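Local coordinates for protein tubulin-specific chaperone (PDB 4B6W) that probably binds alpha-tubulin as tubulin-binding cofactor B, a microtubule-related chaperone of which this chain is the ubiquitin-like domain, at residues Q46-D51 against V77-D82; V2-L7 against V16-Y21; L7-S12 against T36-P41. One frame throughout, in Å; residues are numbered along the deposited sequence.

Contact 1 of 3, residues Q46-D51 against V77-D82; sequences QLQLID and VIHVVD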
loop_
_atom_site.group_PDB
_atom_site.type_symbol
_atom_site.label_atom_id
_atom_site.label_comp_id
_atom_site.label_asym_id
_atom_site.label_seq_id
_atom_site.Cartn_x
_atom_site.Cartn_y
_atom_site.Cartn_z
ATOM N N GLN A 46 -1.757 7.437 -3.483
ATOM C CA GLN A 46 -2.172 7.310 -2.100
ATOM C C GLN A 46 -2.304 5.832 -1.810
ATOM O O GLN A 46 -2.756 5.085 -2.659
ATOM C CB GLN A 46 -3.505 8.007 -1.883
ATOM C CG GLN A 46 -3.392 9.499 -1.988
ATOM C CD GLN A 46 -4.668 10.255 -1.643
ATOM O OE1 GLN A 46 -4.697 11.474 -1.784
ATOM N NE2 GLN A 46 -5.720 9.556 -1.222
ATOM N N LEU A 47 -1.869 5.418 -0.617
ATOM C CA LEU A 47 -2.027 4.039 -0.114
ATOM C C LEU A 47 -3.183 3.950 0.917
ATOM O O LEU A 47 -3.160 4.598 1.956
ATOM C CB LEU A 47 -0.704 3.515 0.483
ATOM C CG LEU A 47 0.562 3.382 -0.432
ATOM C CD1 LEU A 47 1.720 2.726 0.341
ATOM C CD2 LEU A 47 0.338 2.649 -1.791
ATOM N N GLN A 48 -4.204 3.163 0.570
ATOM C CA GLN A 48 -5.345 2.851 1.422
ATOM C C GLN A 48 -5.077 1.486 2.099
ATOM O O GLN A 48 -4.783 0.520 1.411
ATOM C CB GLN A 48 -6.610 2.753 0.533
ATOM C CG GLN A 48 -7.903 2.425 1.284
ATOM C CD GLN A 48 -9.074 2.199 0.366
ATOM O OE1 GLN A 48 -8.959 2.281 -0.856
ATOM N NE2 GLN A 48 -10.220 1.889 0.954
ATOM N N LEU A 49 -5.178 1.401 3.419
ATOM C CA LEU A 49 -4.938 0.139 4.121
ATOM C C LEU A 49 -6.316 -0.424 4.416
ATOM O O LEU A 49 -7.156 0.241 5.039
ATOM C CB LEU A 49 -4.126 0.330 5.421
ATOM C CG LEU A 49 -3.686 -0.960 6.155
ATOM C CD1 LEU A 49 -2.760 -1.809 5.288
ATOM C CD2 LEU A 49 -3.083 -0.686 7.560
ATOM N N ILE A 50 -6.560 -1.633 3.897
ATOM C CA ILE A 50 -7.803 -2.345 4.101
ATOM C C ILE A 50 -7.480 -3.594 4.907
ATOM O O ILE A 50 -6.525 -4.280 4.630
ATOM C CB ILE A 50 -8.448 -2.729 2.758
ATOM C CG1 ILE A 50 -8.624 -1.487 1.857
ATOM C CG2 ILE A 50 -9.820 -3.411 2.979
ATOM C CD1 ILE A 50 -8.699 -1.798 0.332
ATOM N N ASP A 51 -8.255 -3.904 5.928
ATOM C CA ASP A 51 -8.029 -5.175 6.600
ATOM C C ASP A 51 -8.584 -6.362 5.794
ATOM O O ASP A 51 -9.150 -6.211 4.707
ATOM C CB ASP A 51 -8.546 -5.130 8.043
ATOM C CG ASP A 51 -10.023 -5.430 8.168
ATOM O OD1 ASP A 51 -10.696 -5.548 7.125
ATOM O OD2 ASP A 51 -10.497 -5.557 9.331
ATOM N N VAL A 77 -4.648 -5.529 3.005
ATOM C CA VAL A 77 -4.541 -5.195 1.597
ATOM C C VAL A 77 -4.138 -3.748 1.490
ATOM O O VAL A 77 -4.754 -2.857 2.107
ATOM C CB VAL A 77 -5.887 -5.438 0.857
ATOM C CG1 VAL A 77 -5.827 -4.973 -0.585
ATOM C CG2 VAL A 77 -6.275 -6.913 0.926
ATOM N N ILE A 78 -3.060 -3.497 0.758
ATOM C CA ILE A 78 -2.688 -2.122 0.484
ATOM C C ILE A 78 -3.236 -1.837 -0.910
ATOM O O ILE A 78 -2.818 -2.490 -1.893
ATOM C CB ILE A 78 -1.172 -1.905 0.502
ATOM C CG1 ILE A 78 -0.615 -1.944 1.932
ATOM C CG2 ILE A 78 -0.830 -0.552 -0.115
ATOM C CD1 ILE A 78 0.886 -1.837 2.015
ATOM N N HIS A 79 -4.188 -0.895 -0.991
ATOM C CA HIS A 79 -4.824 -0.525 -2.259
ATOM C C HIS A 79 -4.203 0.770 -2.751
ATOM O O HIS A 79 -4.131 1.755 -2.017
ATOM C CB HIS A 79 -6.332 -0.394 -2.077
ATOM C CG HIS A 79 -7.058 0.081 -3.296
ATOM N ND1 HIS A 79 -7.136 -0.665 -4.456
ATOM C CD2 HIS A 79 -7.769 1.218 -3.527
ATOM C CE1 HIS A 79 -7.863 -0.010 -5.347
ATOM N NE2 HIS A 79 -8.261 1.133 -4.810
ATOM N N VAL A 80 -3.722 0.755 -3.989
ATOM C CA VAL A 80 -3.043 1.916 -4.557
ATOM C C VAL A 80 -4.019 2.805 -5.360
ATOM O O VAL A 80 -4.531 2.387 -6.402
ATOM C CB VAL A 80 -1.844 1.456 -5.440
ATOM C CG1 VAL A 80 -1.106 2.638 -6.024
ATOM C CG2 VAL A 80 -0.911 0.557 -4.619
ATOM N N VAL A 81 -4.276 4.018 -4.871
ATOM C CA VAL A 81 -5.135 4.933 -5.574
ATOM C C VAL A 81 -4.270 5.806 -6.485
ATOM O O VAL A 81 -3.327 6.431 -6.041
ATOM C CB VAL A 81 -5.997 5.786 -4.618
ATOM C CG1 VAL A 81 -7.030 6.576 -5.428
ATOM C CG2 VAL A 81 -6.678 4.907 -3.586
ATOM N N ASP A 82 -4.593 5.795 -7.770
ATOM C CA ASP A 82 -3.800 6.420 -8.807
ATOM C C ASP A 82 -4.363 7.810 -9.087
ATOM O O ASP A 82 -5.504 7.937 -9.559
ATOM C CB ASP A 82 -3.834 5.569 -10.081
ATOM C CG ASP A 82 -2.825 6.035 -11.140
ATOM O OD1 ASP A 82 -2.798 7.230 -11.445
ATOM O OD2 ASP A 82 -2.044 5.207 -11.670
#

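Contact 2 of 3, residues V2-L7 against V16-Y21; sequences VVKVSL and VPEKRY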
loop_
_atom_site.group_PDB
_atom_site.type_symbol
_atom_site.label_atom_id
_atom_site.label_comp_id
_atom_site.label_asym_id
_atom_site.label_seq_id
_atom_site.Cartn_x
_atom_site.Cartn_y
_atom_site.Cartn_z
ATOM N N VAL A 2 7.445 -8.141 10.527
ATOM C CA VAL A 2 7.211 -8.058 9.071
ATOM C C VAL A 2 5.802 -8.571 8.749
ATOM O O VAL A 2 5.338 -9.496 9.400
ATOM C CB VAL A 2 8.241 -8.915 8.264
ATOM C CG1 VAL A 2 7.794 -9.105 6.793
ATOM C CG2 VAL A 2 9.651 -8.293 8.306
ATOM N N VAL A 3 5.141 -8.004 7.741
ATOM C CA VAL A 3 3.792 -8.426 7.333
ATOM C C VAL A 3 3.718 -8.922 5.898
ATOM O O VAL A 3 4.470 -8.481 5.040
ATOM C CB VAL A 3 2.738 -7.284 7.497
ATOM C CG1 VAL A 3 2.395 -7.096 8.988
ATOM C CG2 VAL A 3 3.217 -5.971 6.851
ATOM N N LYS A 4 2.811 -9.863 5.671
ATOM C CA LYS A 4 2.447 -10.340 4.350
ATOM C C LYS A 4 1.151 -9.645 3.948
ATOM O O LYS A 4 0.137 -9.824 4.620
ATOM C CB LYS A 4 2.210 -11.860 4.378
ATOM C CG LYS A 4 2.003 -12.492 3.002
ATOM C CD LYS A 4 1.765 -14.014 3.107
ATOM C CE LYS A 4 0.305 -14.330 3.371
ATOM N NZ LYS A 4 -0.133 -15.559 2.673
ATOM N N VAL A 5 1.180 -8.852 2.870
ATOM C CA VAL A 5 -0.021 -8.177 2.367
ATOM C C VAL A 5 -0.198 -8.420 0.862
ATOM O O VAL A 5 0.686 -8.944 0.192
ATOM C CB VAL A 5 0.017 -6.643 2.676
ATOM C CG1 VAL A 5 0.117 -6.437 4.137
ATOM C CG2 VAL A 5 1.209 -5.939 1.984
ATOM N N SER A 6 -1.361 -8.061 0.328
ATOM C CA SER A 6 -1.512 -8.042 -1.124
ATOM C C SER A 6 -1.665 -6.611 -1.636
ATOM O O SER A 6 -1.931 -5.700 -0.890
ATOM C CB SER A 6 -2.660 -8.948 -1.601
ATOM O OG SER A 6 -3.815 -8.756 -0.832
ATOM N N LEU A 7 -1.462 -6.410 -2.925
ATOM C CA LEU A 7 -1.561 -5.079 -3.494
ATOM C C LEU A 7 -2.602 -5.128 -4.573
ATOM O O LEU A 7 -2.602 -6.056 -5.413
ATOM C CB LEU A 7 -0.253 -4.623 -4.107
ATOM C CG LEU A 7 1.010 -4.543 -3.272
ATOM C CD1 LEU A 7 2.202 -4.166 -4.176
ATOM C CD2 LEU A 7 0.831 -3.538 -2.164
ATOM N N VAL A 16 -1.189 -7.930 -6.828
ATOM C CA VAL A 16 0.009 -8.654 -6.369
ATOM C C VAL A 16 -0.360 -9.426 -5.082
ATOM O O VAL A 16 -0.610 -8.829 -4.046
ATOM C CB VAL A 16 1.192 -7.706 -6.127
ATOM C CG1 VAL A 16 2.457 -8.495 -5.704
ATOM C CG2 VAL A 16 1.447 -6.851 -7.375
ATOM N N PRO A 17 -0.406 -10.769 -5.152
ATOM C CA PRO A 17 -1.045 -11.537 -4.074
ATOM C C PRO A 17 -0.290 -11.652 -2.770
ATOM O O PRO A 17 -0.937 -11.835 -1.726
ATOM C CB PRO A 17 -1.210 -12.922 -4.681
ATOM C CG PRO A 17 -1.021 -12.708 -6.166
ATOM C CD PRO A 17 -0.021 -11.644 -6.259
ATOM N N GLU A 18 1.038 -11.554 -2.807
ATOM C CA GLU A 18 1.849 -11.752 -1.619
ATOM C C GLU A 18 2.962 -10.741 -1.616
ATOM O O GLU A 18 3.761 -10.726 -2.532
ATOM C CB GLU A 18 2.499 -13.125 -1.676
ATOM C CG GLU A 18 2.081 -14.099 -0.621
ATOM C CD GLU A 18 3.189 -15.064 -0.260
ATOM O OE1 GLU A 18 4.357 -14.626 -0.099
ATOM O OE2 GLU A 18 2.872 -16.250 -0.093
ATOM N N LYS A 19 3.056 -9.914 -0.597
ATOM C CA LYS A 19 4.187 -8.989 -0.491
ATOM C C LYS A 19 4.587 -8.898 0.949
ATOM O O LYS A 19 3.732 -8.852 1.818
ATOM C CB LYS A 19 3.827 -7.593 -0.998
ATOM C CG LYS A 19 3.638 -7.522 -2.507
ATOM C CD LYS A 19 4.977 -7.633 -3.273
ATOM C CE LYS A 19 5.803 -6.342 -3.168
ATOM N NZ LYS A 19 7.118 -6.465 -3.871
ATOM N N ARG A 20 5.884 -8.891 1.205
ATOM C CA ARG A 20 6.373 -8.758 2.569
ATOM C C ARG A 20 7.037 -7.403 2.733
ATOM O O ARG A 20 7.942 -7.058 1.967
ATOM C CB ARG A 20 7.382 -9.847 2.893
ATOM C CG ARG A 20 6.820 -11.242 2.836
ATOM C CD ARG A 20 7.629 -12.222 3.711
ATOM N NE ARG A 20 6.666 -12.838 4.609
ATOM C CZ ARG A 20 6.694 -12.837 5.931
ATOM N NH1 ARG A 20 7.696 -12.337 6.621
ATOM N NH2 ARG A 20 5.703 -13.411 6.571
ATOM N N TYR A 21 6.564 -6.665 3.734
ATOM C CA TYR A 21 7.147 -5.387 4.186
ATOM C C TYR A 21 7.481 -5.408 5.674
ATOM O O TYR A 21 6.787 -6.039 6.479
ATOM C CB TYR A 21 6.170 -4.265 3.930
ATOM C CG TYR A 21 5.923 -4.056 2.454
ATOM C CD1 TYR A 21 6.946 -3.589 1.610
ATOM C CD2 TYR A 21 4.691 -4.342 1.891
ATOM C CE1 TYR A 21 6.730 -3.383 0.249
ATOM C CE2 TYR A 21 4.471 -4.140 0.534
ATOM C CZ TYR A 21 5.478 -3.666 -0.286
ATOM O OH TYR A 21 5.230 -3.482 -1.644
#

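Contact 3 of 3, residues L7-S12 against T36-P41; sequences LTHSAS and THFATP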
loop_
_atom_site.group_PDB
_atom_site.type_symbol
_atom_site.label_atom_id
_atom_site.label_comp_id
_atom_site.label_asym_id
_atom_site.label_seq_id
_atom_site.Cartn_x
_atom_site.Cartn_y
_atom_site.Cartn_z
ATOM N N LEU A 7 -1.462 -6.410 -2.925
ATOM C CA LEU A 7 -1.561 -5.079 -3.494
ATOM C C LEU A 7 -2.602 -5.128 -4.573
ATOM O O LEU A 7 -2.602 -6.056 -5.413
ATOM C CB LEU A 7 -0.253 -4.623 -4.107
ATOM C CG LEU A 7 1.010 -4.543 -3.272
ATOM C CD1 LEU A 7 2.202 -4.166 -4.176
ATOM C CD2 LEU A 7 0.831 -3.538 -2.164
ATOM N N THR A 8 -3.469 -4.118 -4.531
ATOM C CA THR A 8 -4.452 -3.850 -5.552
ATOM C C THR A 8 -4.201 -2.425 -6.089
ATOM O O THR A 8 -3.453 -1.660 -5.500
ATOM C CB THR A 8 -5.873 -3.971 -4.988
ATOM O OG1 THR A 8 -6.032 -3.039 -3.904
ATOM C CG2 THR A 8 -6.139 -5.387 -4.479
ATOM N N HIS A 9 -4.843 -2.088 -7.204
ATOM C CA HIS A 9 -4.579 -0.835 -7.902
ATOM C C HIS A 9 -5.868 -0.238 -8.429
ATOM O O HIS A 9 -6.553 -0.889 -9.172
ATOM C CB HIS A 9 -3.624 -1.100 -9.081
ATOM C CG HIS A 9 -3.142 0.153 -9.743
ATOM N ND1 HIS A 9 -3.201 0.349 -11.109
ATOM C CD2 HIS A 9 -2.608 1.286 -9.222
ATOM C CE1 HIS A 9 -2.719 1.549 -11.392
ATOM N NE2 HIS A 9 -2.371 2.145 -10.263
ATOM N N SER A 10 -6.158 1.014 -8.088
ATOM C CA SER A 10 -7.420 1.672 -8.471
ATOM C C SER A 10 -7.655 1.854 -9.973
ATOM O O SER A 10 -8.791 2.125 -10.382
ATOM C CB SER A 10 -7.550 3.043 -7.792
ATOM O OG SER A 10 -6.719 4.026 -8.378
ATOM N N ALA A 11 -6.601 1.717 -10.784
ATOM C CA ALA A 11 -6.659 1.981 -12.215
ATOM C C ALA A 11 -6.327 0.758 -13.025
ATOM O O ALA A 11 -6.057 0.877 -14.202
ATOM C CB ALA A 11 -5.708 3.085 -12.570
ATOM N N SER A 12 -6.358 -0.431 -12.436
ATOM C CA SER A 12 -6.127 -1.640 -13.227
ATOM C C SER A 12 -6.748 -2.868 -12.606
ATOM O O SER A 12 -7.239 -2.853 -11.471
ATOM C CB SER A 12 -4.609 -1.878 -13.470
ATOM O OG SER A 12 -3.939 -2.487 -12.376
ATOM N N THR A 36 7.473 -0.809 -8.734
ATOM C CA THR A 36 7.995 -1.967 -9.500
ATOM C C THR A 36 6.853 -2.858 -10.077
ATOM O O THR A 36 7.039 -3.535 -11.078
ATOM C CB THR A 36 9.063 -2.796 -8.694
ATOM O OG1 THR A 36 8.460 -3.525 -7.634
ATOM C CG2 THR A 36 10.104 -1.874 -8.082
ATOM N N HIS A 37 5.672 -2.807 -9.471
ATOM C CA HIS A 37 4.518 -3.574 -9.947
ATOM C C HIS A 37 3.514 -2.766 -10.774
ATOM O O HIS A 37 3.044 -3.245 -11.782
ATOM C CB HIS A 37 3.775 -4.213 -8.758
ATOM C CG HIS A 37 4.634 -5.116 -7.922
ATOM N ND1 HIS A 37 5.044 -6.359 -8.350
ATOM C CD2 HIS A 37 5.179 -4.938 -6.697
ATOM C CE1 HIS A 37 5.786 -6.917 -7.410
ATOM N NE2 HIS A 37 5.880 -6.077 -6.393
ATOM N N PHE A 38 3.168 -1.564 -10.339
ATOM C CA PHE A 38 2.109 -0.808 -11.010
ATOM C C PHE A 38 2.581 0.384 -11.856
ATOM O O PHE A 38 1.964 0.687 -12.902
ATOM C CB PHE A 38 1.018 -0.416 -10.016
ATOM C CG PHE A 38 0.366 -1.606 -9.349
ATOM C CD1 PHE A 38 0.053 -2.759 -10.064
ATOM C CD2 PHE A 38 0.071 -1.588 -8.025
ATOM C CE1 PHE A 38 -0.542 -3.880 -9.420
ATOM C CE2 PHE A 38 -0.528 -2.691 -7.416
ATOM C CZ PHE A 38 -0.830 -3.829 -8.135
ATOM N N ALA A 39 3.671 1.026 -11.451
ATOM C CA ALA A 39 4.336 2.025 -12.300
ATOM C C ALA A 39 3.566 3.340 -12.387
ATOM O O ALA A 39 3.685 4.040 -13.373
ATOM C CB ALA A 39 4.629 1.462 -13.734
ATOM N N THR A 40 2.757 3.632 -11.361
ATOM C CA THR A 40 2.285 4.990 -11.064
ATOM C C THR A 40 3.463 5.666 -10.396
ATOM O O THR A 40 4.037 5.075 -9.483
ATOM C CB THR A 40 1.115 5.004 -10.014
ATOM O OG1 THR A 40 0.031 4.192 -10.469
ATOM C CG2 THR A 40 0.590 6.444 -9.777
ATOM N N PRO A 41 3.830 6.893 -10.822
ATOM C CA PRO A 41 4.816 7.600 -9.998
ATOM C C PRO A 41 4.329 7.728 -8.543
ATOM O O PRO A 41 3.176 8.030 -8.315
ATOM C CB PRO A 41 4.927 8.980 -10.651
ATOM C CG PRO A 41 4.354 8.828 -12.011
ATOM C CD PRO A 41 3.340 7.722 -11.938
#

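Contact 1 of 3, residues Q46-D51 against V77-D82
Aliphatic side chains fill the tight side of this strand pairing, the face formed by L47, L49, I78 and V80. L47 places CG anti to its carbonyl carbon, beside the backbone N (chi1 -62°). Its methyl CD2 comes 3.7 Å from V80 CG2 and also lies 3.8 Å from I78 CG2. L47 runs alongside V80, pointing the same way, but crosses I78 obliquely. L49 instead holds CG anti to the backbone N, and its CD1 meets I78 CG1 at 4.0 Å. On this face the leucine tips lean over toward strand 77-82, while the beta-branched I78 and V80 suit the extended backbone. Helix 27-35 covers this face, with I27 and I30 on L47 and V34 on V80, as in the beta-grasp fold of ubiquitin, where a mixed sheet cradles one helix. Strand 77-82 also borders strand 2-9, so it runs through the middle of that sheet. Six backbone hydrogen bonds tie it to 46-50 in antiparallel register. The mutual pair of Q48 and H79 is the straightest, at 173° for each N-H and in the carbonyl planes. The looser, partly exposed face carries Q46, Q48, I50, V77, H79 and V81. Here the extended chain of Q48 lies beside H79, its OE1 3.1 Å from H79 CD2, with amide and ring planes 77° apart. Q48 NE2 is hydrogen-bonded to T56 OG1 on one neighbouring strand and H79 ND1 to T8 OG1 on the other. I50 CD1 packs on H79 CB at 3.7 Å.

Contact 2 of 3, residues V2-L7 against V16-Y21
Y21 and L7 both carry CG anti to their own carbonyl carbon (chi1 -65° and -58°); they already stand on the same face of the two strands, and this shared rotamer puts the end of the phenol ring beside the leucine, Y21 OH 4.0 Å from L7 CD1. V5 accepts the crowded position for CG2, between backbone N and carbonyl carbon, and thereby sets this methyl in the plane of the Y21 ring at its edge, 3.8 Å from Y21 CD2. A tyrosine fits here because its long apolar ring can be buried while the hydroxyl bonds N33 of helix 27-35. K19 is similarly two-natured: its CG packs 4.0 Å from L7 CD1, then bends at chi2 and chi3 carry the amine away to H37 and N33. K4, on the opposite face from Y21, crosses E18 of the bulge obliquely, with K4 CD 3.7 Å from E18 CG. K4 NZ and E18 OE2 remain 4.1 Å apart, beyond a salt bridge, so the attraction is probably modest. Backbone bonds alternate regularly except where P17 and E18 lie opposite S6. In this beta bulge the proline, which lacks an N-H, need not serve as a donor. On one side of the bulge K19 N approaches V5 O at 2.7 Å, but the angle of 129° makes the bond weak; on its other side L7 and V16 pair again, L7 N reaching V16 O at 2.8 Å. The whole is a bulged antiparallel beta hairpin, the N-terminal hairpin of a ubiquitin-like beta-grasp domain.

Contact 3 of 3, residues L7-S12 against T36-P41
Ring contacts come first: H9 and F38 form an offset stack, centroids 4.9 Å apart and planes at 17°, so far displaced that each ring centre lies over the other's CB. The two side chains slide past one another in opposite directions, which gives a pair of CH-pi contacts: H9 CB sits 3.8 Å from the F38 centroid, and F38 CB lies 4.1 Å from the H9 centroid. H37 CB lies over the rim of the opposite face of F38. Flat rings suit this buried seam, where the end of strand 2-9 and the hairpin turn after it meet the loop that leads from helix 27-35 toward strand 45-50 in the beta-grasp fold. Apolar packing extends the seam: L7 CB touches F38 CE2 at 3.8 Å, and L7 crosses H37 at about a right angle, its CD1 4.0 Å from H37 CD2. The polar contacts use both nitrogens of H9. H9 NE2 donates to T40 OG1 over 3.2 Å, a bent bond at 139° with the hydroxyl tilted 27° from the ring plane. T40 OG1 has its stronger partner in D82, whose carboxylate also bonds H9 NE2 weakly, and this negative charge would favour a proton on NE2. H9 ND1 lies 3.2 Å from S12 OG, with either able to donate. That bond spans the type I turn from H9 to S12, whose backbone bond from S12 N to H9 O is weak.

Contacts 1 and 2 are both strand pairings in one mixed sheet, joined where strand 77-82 lies beside strand 2-9: I78 N bonds S6 O, and I78 packs on L7 and V5. Contact 1, nearer the middle of the chain, has one buried aliphatic face and one partly exposed face. Contact 2 involves an edge strand within the chain; it is largely buried on the side of V3, V5, L7 and Y21 but exposed and charged on the other. Contact 3 has no strand pairing; it is a mostly buried side-chain contact at one end of the sheet, made of aromatic rings and a few polar bonds, and it shares L7 with contact 2.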